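Local atomic coordinates of formate dehydrogenase (Pyrobaculum aerophilum, PDB entry 1QP8), a protein that binds NADPH and probably acts as a D-isomer specific 2-hydroxyacid dehydrogenase, reducing 2-oxo acids such as glyoxylate or hydroxypyruvate. Residues 51-57 against 72-78; 66-71 against 295-300; 98-104 against 116-122. All coordinates share one frame; numbering follows the deposited sequence.

Contact 1 (51-57 against 72-78)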
loop_
_atom_site.group_PDB
_atom_site.type_symbol
_atom_site.label_atom_id
_atom_site.label_comp_id
_atom_site.label_asym_id
_atom_site.label_seq_id
_atom_site.Cartn_x
_atom_site.Cartn_y
_atom_site.Cartn_z
ATOM N N LEU A 51 -40.789 -11.082 -15.914
ATOM C CA LEU A 51 -39.389 -11.048 -15.534
ATOM C C LEU A 51 -39.185 -12.179 -14.537
ATOM O O LEU A 51 -39.960 -12.324 -13.580
ATOM C CB LEU A 51 -39.038 -9.715 -14.884
ATOM C CG LEU A 51 -37.594 -9.506 -14.391
ATOM C CD1 LEU A 51 -36.596 -9.608 -15.541
ATOM C CD2 LEU A 51 -37.508 -8.130 -13.737
ATOM N N LYS A 52 -38.156 -12.989 -14.767
ATOM C CA LYS A 52 -37.887 -14.109 -13.877
ATOM C C LYS A 52 -36.454 -14.120 -13.348
ATOM O O LYS A 52 -36.139 -14.872 -12.423
ATOM C CB LYS A 52 -38.194 -15.409 -14.605
ATOM C CG LYS A 52 -39.557 -15.373 -15.269
ATOM C CD LYS A 52 -39.900 -16.675 -15.954
ATOM C CE LYS A 52 -41.315 -16.637 -16.490
ATOM N NZ LYS A 52 -41.504 -15.547 -17.483
ATOM N N PHE A 53 -35.592 -13.291 -13.937
ATOM C CA PHE A 53 -34.198 -13.211 -13.509
ATOM C C PHE A 53 -33.671 -11.795 -13.678
ATOM O O PHE A 53 -34.032 -11.119 -14.622
ATOM C CB PHE A 53 -33.334 -14.170 -14.328
ATOM C CG PHE A 53 -31.874 -14.178 -13.921
ATOM C CD1 PHE A 53 -31.479 -14.703 -12.694
ATOM C CD2 PHE A 53 -30.888 -13.689 -14.783
ATOM C CE1 PHE A 53 -30.124 -14.746 -12.336
ATOM C CE2 PHE A 53 -29.540 -13.732 -14.425
ATOM C CZ PHE A 53 -29.163 -14.262 -13.204
ATOM N N ILE A 54 -32.833 -11.344 -12.754
ATOM C CA ILE A 54 -32.258 -10.008 -12.838
ATOM C C ILE A 54 -30.778 -10.054 -12.493
ATOM O O ILE A 54 -30.413 -10.258 -11.329
ATOM C CB ILE A 54 -32.938 -9.019 -11.875
ATOM C CG1 ILE A 54 -34.385 -8.757 -12.321
ATOM C CG2 ILE A 54 -32.182 -7.706 -11.856
ATOM C CD1 ILE A 54 -35.157 -7.793 -11.404
ATOM N N GLN A 55 -29.931 -9.878 -13.507
ATOM C CA GLN A 55 -28.489 -9.880 -13.313
ATOM C C GLN A 55 -28.042 -8.451 -13.122
ATOM O O GLN A 55 -28.240 -7.610 -14.008
ATOM C CB GLN A 55 -27.763 -10.445 -14.529
ATOM C CG GLN A 55 -26.236 -10.387 -14.414
ATOM C CD GLN A 55 -25.712 -11.262 -13.287
ATOM O OE1 GLN A 55 -25.898 -12.487 -13.304
ATOM N NE2 GLN A 55 -25.059 -10.643 -12.298
ATOM N N VAL A 56 -27.441 -8.181 -11.968
ATOM C CA VAL A 56 -26.948 -6.851 -11.665
ATOM C C VAL A 56 -25.450 -6.797 -11.947
ATOM O O VAL A 56 -24.719 -7.738 -11.661
ATOM C CB VAL A 56 -27.195 -6.479 -10.182
ATOM C CG1 VAL A 56 -26.794 -5.018 -9.944
ATOM C CG2 VAL A 56 -28.663 -6.696 -9.819
ATOM N N VAL A 57 -25.001 -5.686 -12.512
ATOM C CA VAL A 57 -23.592 -5.496 -12.840
ATOM C C VAL A 57 -22.719 -5.189 -11.620
ATOM O O VAL A 57 -21.580 -5.635 -11.533
ATOM C CB VAL A 57 -23.434 -4.350 -13.852
ATOM C CG1 VAL A 57 -22.017 -4.335 -14.414
ATOM C CG2 VAL A 57 -24.455 -4.511 -14.965
ATOM N N HIS A 72 -40.367 -13.850 -6.449
ATOM C CA HIS A 72 -39.895 -15.011 -7.199
ATOM C C HIS A 72 -38.878 -14.674 -8.282
ATOM O O HIS A 72 -38.394 -15.573 -8.971
ATOM C CB HIS A 72 -41.076 -15.659 -7.896
ATOM C CG HIS A 72 -41.715 -14.757 -8.900
ATOM N ND1 HIS A 72 -42.847 -14.016 -8.625
ATOM C CD2 HIS A 72 -41.335 -14.406 -10.151
ATOM C CE1 HIS A 72 -43.131 -13.246 -9.656
ATOM N NE2 HIS A 72 -42.226 -13.458 -10.601
ATOM N N VAL A 73 -38.558 -13.395 -8.439
ATOM C CA VAL A 73 -37.668 -12.976 -9.501
ATOM C C VAL A 73 -36.227 -13.429 -9.570
ATOM O O VAL A 73 -35.644 -13.380 -10.650
ATOM C CB VAL A 73 -37.730 -11.459 -9.663
ATOM C CG1 VAL A 73 -36.613 -10.956 -10.582
ATOM C CG2 VAL A 73 -39.079 -11.098 -10.261
ATOM N N THR A 74 -35.625 -13.884 -8.477
ATOM C CA THR A 74 -34.223 -14.346 -8.564
ATOM C C THR A 74 -33.285 -13.238 -9.022
ATOM O O THR A 74 -33.235 -12.909 -10.200
ATOM C CB THR A 74 -34.029 -15.485 -9.585
ATOM O OG1 THR A 74 -35.104 -16.424 -9.470
ATOM C CG2 THR A 74 -32.696 -16.189 -9.349
ATOM N N VAL A 75 -32.519 -12.698 -8.090
ATOM C CA VAL A 75 -31.599 -11.620 -8.380
ATOM C C VAL A 75 -30.175 -12.074 -8.132
ATOM O O VAL A 75 -29.833 -12.479 -7.028
ATOM C CB VAL A 75 -31.906 -10.411 -7.467
ATOM C CG1 VAL A 75 -30.839 -9.337 -7.627
ATOM C CG2 VAL A 75 -33.286 -9.847 -7.802
ATOM N N ALA A 76 -29.335 -12.029 -9.154
ATOM C CA ALA A 76 -27.939 -12.420 -8.965
ATOM C C ALA A 76 -27.119 -11.175 -9.174
ATOM O O ALA A 76 -27.400 -10.381 -10.069
ATOM C CB ALA A 76 -27.516 -13.487 -9.981
ATOM N N GLY A 77 -26.109 -10.982 -8.348
ATOM C CA GLY A 77 -25.285 -9.811 -8.541
ATOM C C GLY A 77 -23.890 -10.218 -8.984
ATOM O O GLY A 77 -23.609 -11.392 -9.254
ATOM N N ASN A 78 -23.021 -9.235 -9.126
ATOM C CA ASN A 78 -21.648 -9.531 -9.451
ATOM C C ASN A 78 -21.018 -9.629 -8.060
ATOM O O ASN A 78 -21.741 -9.675 -7.056
ATOM C CB ASN A 78 -21.028 -8.393 -10.249
ATOM C CG ASN A 78 -20.639 -8.804 -11.673
ATOM O OD1 ASN A 78 -20.200 -9.935 -11.915
ATOM N ND2 ASN A 78 -20.773 -7.872 -12.614
#
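Ile-54 and Ala-76 lie at the middle of a short parallel ladder. Ile-54 N donates to Thr-74 O at 3.0 Å, and Ile-54 O accepts from Ala-76 N over the same distance. One step on, Val-56 N reaches Ala-76 O at 2.9 Å with the N-H pointing almost straight at it (171°). Beyond the regular strands a side chain takes over: Asn-78 ND2 donates to Val-57 O, which lies in the plane of its amide, and also serves Met-274 O.

Gln-55 points to the other face from Ile-54. Its chain leaves with CG anti to the backbone N and bends at chi2 (65°), which turns the amide forward, toward the carbonyl of the next residue. NE2 then gives a bond to its neighbour's carbonyl, Val-56 O, at 3.0 Å and a weak, longer one to Gly-77 O, while OE1 takes a bond from Asn-281 ND2, so both ends of this buried amide are satisfied. A leucine here would probably leave Asn-281 ND2 and Val-56 O each short of this partner inside the protein.

On the same face Ala-76 CB sits 3.7 Å from Phe-53 CZ, and the Phe-53 ring stacks with Tyr-285; helix 268-286 covers this side. The opposite face is apolar, with Ile-54 CD1 3.6 Å from Val-73 CG1, Val-75 alongside, and Leu-45 of helix 42-47 packed on Ile-54. Gln-55 and Val-57 pair in turn with Val-37. Parallel strands sandwiched between helices in this way are typical of the flavodoxin-like substrate-binding domain of D-2-hydroxyacid dehydrogenases.

Contact 2 (66-71 against 295-300)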
loop_
_atom_site.group_PDB
_atom_site.type_symbol
_atom_site.label_atom_id
_atom_site.label_comp_id
_atom_site.label_asym_id
_atom_site.label_seq_id
_atom_site.Cartn_x
_atom_site.Cartn_y
_atom_site.Cartn_z
ATOM N N TRP A 66 -36.199 -3.851 -4.320
ATOM C CA TRP A 66 -36.504 -4.991 -3.463
ATOM C C TRP A 66 -37.971 -5.051 -3.069
ATOM O O TRP A 66 -38.625 -6.074 -3.268
ATOM C CB TRP A 66 -35.630 -4.989 -2.202
ATOM C CG TRP A 66 -34.283 -5.568 -2.450
ATOM C CD1 TRP A 66 -33.079 -4.953 -2.266
ATOM C CD2 TRP A 66 -33.983 -6.880 -2.971
ATOM N NE1 TRP A 66 -32.048 -5.792 -2.644
ATOM C CE2 TRP A 66 -32.578 -6.981 -3.080
ATOM C CE3 TRP A 66 -34.779 -7.966 -3.359
ATOM C CZ2 TRP A 66 -31.935 -8.135 -3.559
ATOM C CZ3 TRP A 66 -34.144 -9.116 -3.840
ATOM C CH2 TRP A 66 -32.732 -9.189 -3.936
ATOM N N GLU A 67 -38.500 -3.963 -2.527
ATOM C CA GLU A 67 -39.894 -3.970 -2.125
ATOM C C GLU A 67 -40.793 -3.916 -3.350
ATOM O O GLU A 67 -42.013 -4.010 -3.241
ATOM C CB GLU A 67 -40.209 -2.806 -1.170
ATOM C CG GLU A 67 -40.348 -1.422 -1.800
ATOM C CD GLU A 67 -39.015 -0.769 -2.147
ATOM O OE1 GLU A 67 -38.088 -0.817 -1.308
ATOM O OE2 GLU A 67 -38.898 -0.193 -3.254
ATOM N N SER A 68 -40.185 -3.778 -4.525
ATOM C CA SER A 68 -40.967 -3.723 -5.754
ATOM C C SER A 68 -40.634 -4.869 -6.697
ATOM O O SER A 68 -41.186 -4.955 -7.790
ATOM C CB SER A 68 -40.755 -2.381 -6.463
ATOM O OG SER A 68 -41.593 -1.382 -5.910
ATOM N N ILE A 69 -39.728 -5.742 -6.264
ATOM C CA ILE A 69 -39.326 -6.897 -7.052
ATOM C C ILE A 69 -40.133 -8.100 -6.596
ATOM O O ILE A 69 -39.972 -8.561 -5.469
ATOM C CB ILE A 69 -37.842 -7.281 -6.837
ATOM C CG1 ILE A 69 -36.926 -6.152 -7.295
ATOM C CG2 ILE A 69 -37.531 -8.586 -7.576
ATOM C CD1 ILE A 69 -35.487 -6.340 -6.856
ATOM N N PRO A 70 -41.006 -8.624 -7.463
ATOM C CA PRO A 70 -41.804 -9.798 -7.074
ATOM C C PRO A 70 -40.885 -10.837 -6.418
ATOM O O PRO A 70 -39.804 -11.115 -6.913
ATOM C CB PRO A 70 -42.387 -10.261 -8.403
ATOM C CG PRO A 70 -42.587 -8.934 -9.146
ATOM C CD PRO A 70 -41.314 -8.180 -8.832
ATOM N N PRO A 71 -41.309 -11.410 -5.289
ATOM C CA PRO A 71 -40.582 -12.412 -4.494
ATOM C C PRO A 71 -39.994 -13.632 -5.197
ATOM O O PRO A 71 -39.199 -14.356 -4.603
ATOM C CB PRO A 71 -41.603 -12.816 -3.435
ATOM C CG PRO A 71 -42.411 -11.573 -3.269
ATOM C CD PRO A 71 -42.625 -11.126 -4.690
ATOM N N ALA A 295 -28.914 -13.765 -4.965
ATOM C CA ALA A 295 -29.212 -13.053 -3.733
ATOM C C ALA A 295 -30.225 -13.784 -2.875
ATOM O O ALA A 295 -31.157 -14.419 -3.379
ATOM C CB ALA A 295 -29.736 -11.674 -4.049
ATOM N N LYS A 296 -30.030 -13.684 -1.567
ATOM C CA LYS A 296 -30.940 -14.278 -0.597
ATOM C C LYS A 296 -31.830 -13.094 -0.202
ATOM O O LYS A 296 -31.430 -12.236 0.575
ATOM C CB LYS A 296 -30.144 -14.794 0.598
ATOM C CG LYS A 296 -30.972 -15.401 1.690
ATOM C CD LYS A 296 -30.094 -15.878 2.831
ATOM C CE LYS A 296 -30.947 -16.297 4.014
ATOM N NZ LYS A 296 -30.150 -16.903 5.111
ATOM N N ARG A 297 -33.029 -13.039 -0.767
ATOM C CA ARG A 297 -33.959 -11.938 -0.520
ATOM C C ARG A 297 -34.099 -11.448 0.918
ATOM O O ARG A 297 -34.013 -10.251 1.163
ATOM C CB ARG A 297 -35.343 -12.294 -1.067
ATOM C CG ARG A 297 -36.264 -11.103 -1.251
ATOM C CD ARG A 297 -37.664 -11.559 -1.634
ATOM N NE ARG A 297 -38.582 -10.441 -1.823
ATOM C CZ ARG A 297 -38.659 -9.709 -2.933
ATOM N NH1 ARG A 297 -37.878 -9.976 -3.975
ATOM N NH2 ARG A 297 -39.520 -8.701 -2.998
ATOM N N GLU A 298 -34.305 -12.342 1.881
ATOM C CA GLU A 298 -34.476 -11.871 3.254
ATOM C C GLU A 298 -33.310 -11.058 3.815
ATOM O O GLU A 298 -33.479 -10.350 4.803
ATOM C CB GLU A 298 -34.802 -13.020 4.205
ATOM C CG GLU A 298 -33.660 -13.946 4.513
ATOM C CD GLU A 298 -34.020 -14.899 5.630
ATOM O OE1 GLU A 298 -33.199 -15.779 5.968
ATOM O OE2 GLU A 298 -35.135 -14.756 6.173
ATOM N N ASP A 299 -32.135 -11.158 3.199
ATOM C CA ASP A 299 -30.992 -10.374 3.657
ATOM C C ASP A 299 -31.318 -8.903 3.461
ATOM O O ASP A 299 -30.740 -8.053 4.116
ATOM C CB ASP A 299 -29.722 -10.713 2.879
ATOM C CG ASP A 299 -29.031 -11.952 3.407
ATOM O OD1 ASP A 299 -29.436 -12.450 4.485
ATOM O OD2 ASP A 299 -28.074 -12.426 2.750
ATOM N N TYR A 300 -32.251 -8.611 2.561
ATOM C CA TYR A 300 -32.648 -7.235 2.309
ATOM C C TYR A 300 -34.120 -7.064 2.638
ATOM O O TYR A 300 -34.624 -5.942 2.671
ATOM C CB TYR A 300 -32.427 -6.852 0.842
ATOM C CG TYR A 300 -31.080 -7.256 0.289
ATOM C CD1 TYR A 300 -30.838 -8.568 -0.116
ATOM C CD2 TYR A 300 -30.033 -6.338 0.209
ATOM C CE1 TYR A 300 -29.599 -8.953 -0.579
ATOM C CE2 TYR A 300 -28.783 -6.720 -0.253
ATOM C CZ TYR A 300 -28.575 -8.029 -0.642
ATOM O OH TYR A 300 -27.334 -8.426 -1.086
#
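Trp-66 and Tyr-300 meet as an offset stack, the five-membered ring of the indole 4.5 Å from the phenol ring between centroids and the planes only 15° apart. The overlap runs along the pyrrole side, with Trp-66 NE1 lying 3.4 Å from Tyr-300 CG. Tyr-300 CB adds a CH-pi contact over the same face, while Ile-69 CD1 covers the opposite one, which wedges the indole flat between the two segments. Its N-H is used elsewhere, on Leu-61 O.

The polar part belongs to Arg-297. CG stands anti to the backbone N (chi1 -162°) and the chain runs out fully extended, carrying the guanidinium across to the turn. There NH2 bonds to Ile-69 O, approaching nearly in line with the carbonyl, and NH1 makes a weak second bond to that oxygen at 2.9 Å. Trp-66 O, which closes the type I turn by accepting weakly from Ile-69 N, is 2.8 Å from Arg-297 NH2.

Packing holds the same guanidinium from above and below. Pro-71 CA sits over its centre, 3.7 Å from Arg-297 CZ; Trp-66 CE3 comes to the other face with the indole plane nearly perpendicular (82°), so the two do not stack. At the far end of the indole, Trp-66 CH2 touches Ala-295 CB at 3.9 Å.

The result pins the C-terminal tail, after the chain's long passage through the nucleotide-binding domain, back onto the first domain. The side chain of Tyr-300 is about 6 Å from the bound NADPH, at the rim of the interdomain cleft characteristic of this dehydrogenase family.

Contact 3 (98-104 against 116-122); sequences YKRIIQY and DVEIPLI
Pro-120 is wedged between Tyr-98 and Arg-100, using a different carbon for each. Its CB lies over a face of the Tyr-98 ring, 4.0 Å from the centroid, in a CH-pi contact. Its CG presses on the guanidinium of Arg-100, over the centre of one face and 3.5 Å from Arg-100 CZ, the two side chains crossing at about a right angle. Bends at chi2 and chi3 turn the arginine across the loop in this way, with CD against Val-117 CG1 and NE bonded back to Pro-97 O.

The phenol of Tyr-98 continues past the proline in the opposite direction. Its OH donates to Leu-121 O at 2.7 Å, arriving well above the carbonyl plane (43°), and Tyr-98 CE2 meets Ile-122 CG1 at 3.5 Å. Lys-99 approaches the loop separately: folded at chi2 and chi3, it brings NZ to Pro-120 O at 3.1 Å, in the carbonyl plane, beside Leu-121 CD1. That ammonium also forms a salt bridge with Glu-88 of the second subunit.

At the other end of the contact, on helix 101-109, Tyr-104 slides past Val-117 in the opposite direction, Tyr-104 CZ lying 3.6 Å from Val-117 CB. Its OH gives a hydrogen bond to Val-117 O, which is found near the ring plane.

Three side-chain donors thus take up carbonyls of a segment that has no regular secondary structure. Because Lys-99 and Ile-122 N both reach Glu-88 of the second subunit, and Ile-119 and Leu-121 pack against that subunit too, the chemistry implies a loop held in shape by its own chain and presented to the dimer interface.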
loop_
_atom_site.group_PDB
_atom_site.type_symbol
_atom_site.label_atom_id
_atom_site.label_comp_id
_atom_site.label_asym_id
_atom_site.label_seq_id
_atom_site.Cartn_x
_atom_site.Cartn_y
_atom_site.Cartn_z
ATOM N N TYR A 98 -1.705 5.307 7.158
ATOM C CA TYR A 98 -1.033 4.449 8.130
ATOM C C TYR A 98 0.461 4.691 8.207
ATOM O O TYR A 98 0.976 5.007 9.264
ATOM C CB TYR A 98 -1.273 2.979 7.815
ATOM C CG TYR A 98 -0.953 2.056 8.971
ATOM C CD1 TYR A 98 -1.873 1.846 9.990
ATOM C CD2 TYR A 98 0.270 1.392 9.043
ATOM C CE1 TYR A 98 -1.588 0.997 11.052
ATOM C CE2 TYR A 98 0.569 0.545 10.100
ATOM C CZ TYR A 98 -0.361 0.349 11.106
ATOM O OH TYR A 98 -0.062 -0.472 12.185
ATOM N N LYS A 99 1.162 4.532 7.096
ATOM C CA LYS A 99 2.600 4.758 7.117
ATOM C C LYS A 99 2.915 6.257 7.140
ATOM O O LYS A 99 4.068 6.671 6.930
ATOM C CB LYS A 99 3.265 4.078 5.914
ATOM C CG LYS A 99 3.013 2.583 5.841
ATOM C CD LYS A 99 3.660 1.836 6.986
ATOM C CE LYS A 99 5.137 1.593 6.724
ATOM N NZ LYS A 99 5.836 1.018 7.921
ATOM N N ARG A 100 1.877 7.057 7.387
ATOM C CA ARG A 100 2.009 8.509 7.484
ATOM C C ARG A 100 2.576 9.177 6.218
ATOM O O ARG A 100 3.223 10.230 6.295
ATOM C CB ARG A 100 2.905 8.835 8.680
ATOM C CG ARG A 100 2.692 7.920 9.902
ATOM C CD ARG A 100 1.654 8.444 10.887
ATOM N NE ARG A 100 0.493 7.570 11.023
ATOM C CZ ARG A 100 0.013 7.145 12.192
ATOM N NH1 ARG A 100 0.603 7.506 13.334
ATOM N NH2 ARG A 100 -1.074 6.379 12.236
ATOM N N ILE A 101 2.348 8.575 5.056
ATOM C CA ILE A 101 2.852 9.157 3.817
ATOM C C ILE A 101 2.197 10.519 3.541
ATOM O O ILE A 101 2.885 11.522 3.297
ATOM C CB ILE A 101 2.569 8.248 2.611
ATOM C CG1 ILE A 101 3.280 6.898 2.777
ATOM C CG2 ILE A 101 3.022 8.936 1.337
ATOM C CD1 ILE A 101 4.788 6.971 2.656
ATOM N N ILE A 102 0.865 10.550 3.577
ATOM C CA ILE A 102 0.144 11.787 3.318
ATOM C C ILE A 102 0.565 12.891 4.264
ATOM O O ILE A 102 0.845 14.011 3.836
ATOM C CB ILE A 102 -1.359 11.618 3.477
ATOM C CG1 ILE A 102 -1.945 10.846 2.302
ATOM C CG2 ILE A 102 -2.012 12.978 3.529
ATOM C CD1 ILE A 102 -3.429 10.598 2.450
ATOM N N GLN A 103 0.594 12.579 5.554
ATOM C CA GLN A 103 0.965 13.577 6.554
ATOM C C GLN A 103 2.388 14.110 6.381
ATOM O O GLN A 103 2.589 15.323 6.335
ATOM C CB GLN A 103 0.743 13.047 7.983
ATOM C CG GLN A 103 0.835 11.550 8.145
ATOM C CD GLN A 103 -0.435 10.801 7.737
ATOM O OE1 GLN A 103 -1.255 10.424 8.579
ATOM N NE2 GLN A 103 -0.592 10.576 6.436
ATOM N N TYR A 104 3.376 13.232 6.255
ATOM C CA TYR A 104 4.737 13.727 6.075
ATOM C C TYR A 104 4.907 14.482 4.756
ATOM O O TYR A 104 5.677 15.434 4.669
ATOM C CB TYR A 104 5.755 12.582 6.174
ATOM C CG TYR A 104 6.329 12.405 7.569
ATOM C CD1 TYR A 104 6.043 11.270 8.332
ATOM C CD2 TYR A 104 7.151 13.377 8.130
ATOM C CE1 TYR A 104 6.561 11.105 9.628
ATOM C CE2 TYR A 104 7.680 13.222 9.427
ATOM C CZ TYR A 104 7.378 12.081 10.170
ATOM O OH TYR A 104 7.885 11.937 11.443
ATOM N N ASP A 116 9.166 14.235 13.823
ATOM C CA ASP A 116 8.455 14.128 15.092
ATOM C C ASP A 116 7.344 13.101 15.132
ATOM O O ASP A 116 6.854 12.780 16.206
ATOM C CB ASP A 116 7.845 15.471 15.456
ATOM C CG ASP A 116 6.995 16.030 14.339
ATOM O OD1 ASP A 116 7.583 16.568 13.364
ATOM O OD2 ASP A 116 5.752 15.912 14.432
ATOM N N VAL A 117 6.921 12.608 13.975
ATOM C CA VAL A 117 5.836 11.622 13.926
ATOM C C VAL A 117 6.408 10.222 13.755
ATOM O O VAL A 117 7.168 9.976 12.815
ATOM C CB VAL A 117 4.891 11.852 12.717
ATOM C CG1 VAL A 117 3.721 10.889 12.787
ATOM C CG2 VAL A 117 4.408 13.280 12.683
ATOM N N GLU A 118 6.056 9.299 14.642
ATOM C CA GLU A 118 6.576 7.947 14.490
ATOM C C GLU A 118 5.759 7.174 13.459
ATOM O O GLU A 118 4.531 7.298 13.382
ATOM C CB GLU A 118 6.595 7.192 15.822
ATOM C CG GLU A 118 7.229 5.806 15.702
ATOM C CD GLU A 118 7.754 5.261 17.019
ATOM O OE1 GLU A 118 6.967 5.141 17.984
ATOM O OE2 GLU A 118 8.960 4.945 17.084
ATOM N N ILE A 119 6.462 6.384 12.656
ATOM C CA ILE A 119 5.843 5.590 11.611
ATOM C C ILE A 119 5.446 4.212 12.114
ATOM O O ILE A 119 6.291 3.412 12.494
ATOM C CB ILE A 119 6.800 5.505 10.431
ATOM C CG1 ILE A 119 7.019 6.929 9.914
ATOM C CG2 ILE A 119 6.246 4.590 9.354
ATOM C CD1 ILE A 119 7.897 7.038 8.728
ATOM N N PRO A 120 4.141 3.927 12.152
ATOM C CA PRO A 120 3.639 2.637 12.622
ATOM C C PRO A 120 4.128 1.520 11.748
ATOM O O PRO A 120 4.440 1.730 10.576
ATOM C CB PRO A 120 2.128 2.771 12.492
ATOM C CG PRO A 120 1.898 4.212 12.688
ATOM C CD PRO A 120 3.021 4.832 11.860
ATOM N N LEU A 121 4.201 0.327 12.315
ATOM C CA LEU A 121 4.605 -0.822 11.537
ATOM C C LEU A 121 3.360 -1.671 11.363
ATOM O O LEU A 121 2.434 -1.605 12.162
ATOM C CB LEU A 121 5.713 -1.594 12.253
ATOM C CG LEU A 121 7.083 -1.506 11.561
ATOM C CD1 LEU A 121 7.395 -0.066 11.187
ATOM C CD2 LEU A 121 8.158 -2.048 12.476
ATOM N N ILE A 122 3.316 -2.435 10.288
ATOM C CA ILE A 122 2.181 -3.297 10.043
ATOM C C ILE A 122 2.514 -4.636 10.693
ATOM O O ILE A 122 1.672 -5.261 11.360
ATOM C CB ILE A 122 1.930 -3.421 8.518
ATOM C CG1 ILE A 122 1.069 -2.234 8.075
ATOM C CG2 ILE A 122 1.279 -4.762 8.167
ATOM C CD1 ILE A 122 0.732 -2.222 6.626
#

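Overall arrangement
Contacts 1 and 2 form one continuous patch, their centres 10 Å apart. Their segments alternate along the chain: the turn at 66-71 lies between strands 54-55 and 75-76, and the tail at 295-300 follows helix 268-286. Val-75 O probably bonds to Ala-295 N, and Val-75 CB packs on Trp-66 CH2, so the returning C-terminus lies beside the small parallel sheet. Contact 3 is nested within the long loop closed by contact 2, on the opposite side of the chain's centre, with its centre about 44 Å from that of contact 2. It belongs to the NAD-binding domain and faces the second subunit, whereas the others build the first domain across the cofactor cleft.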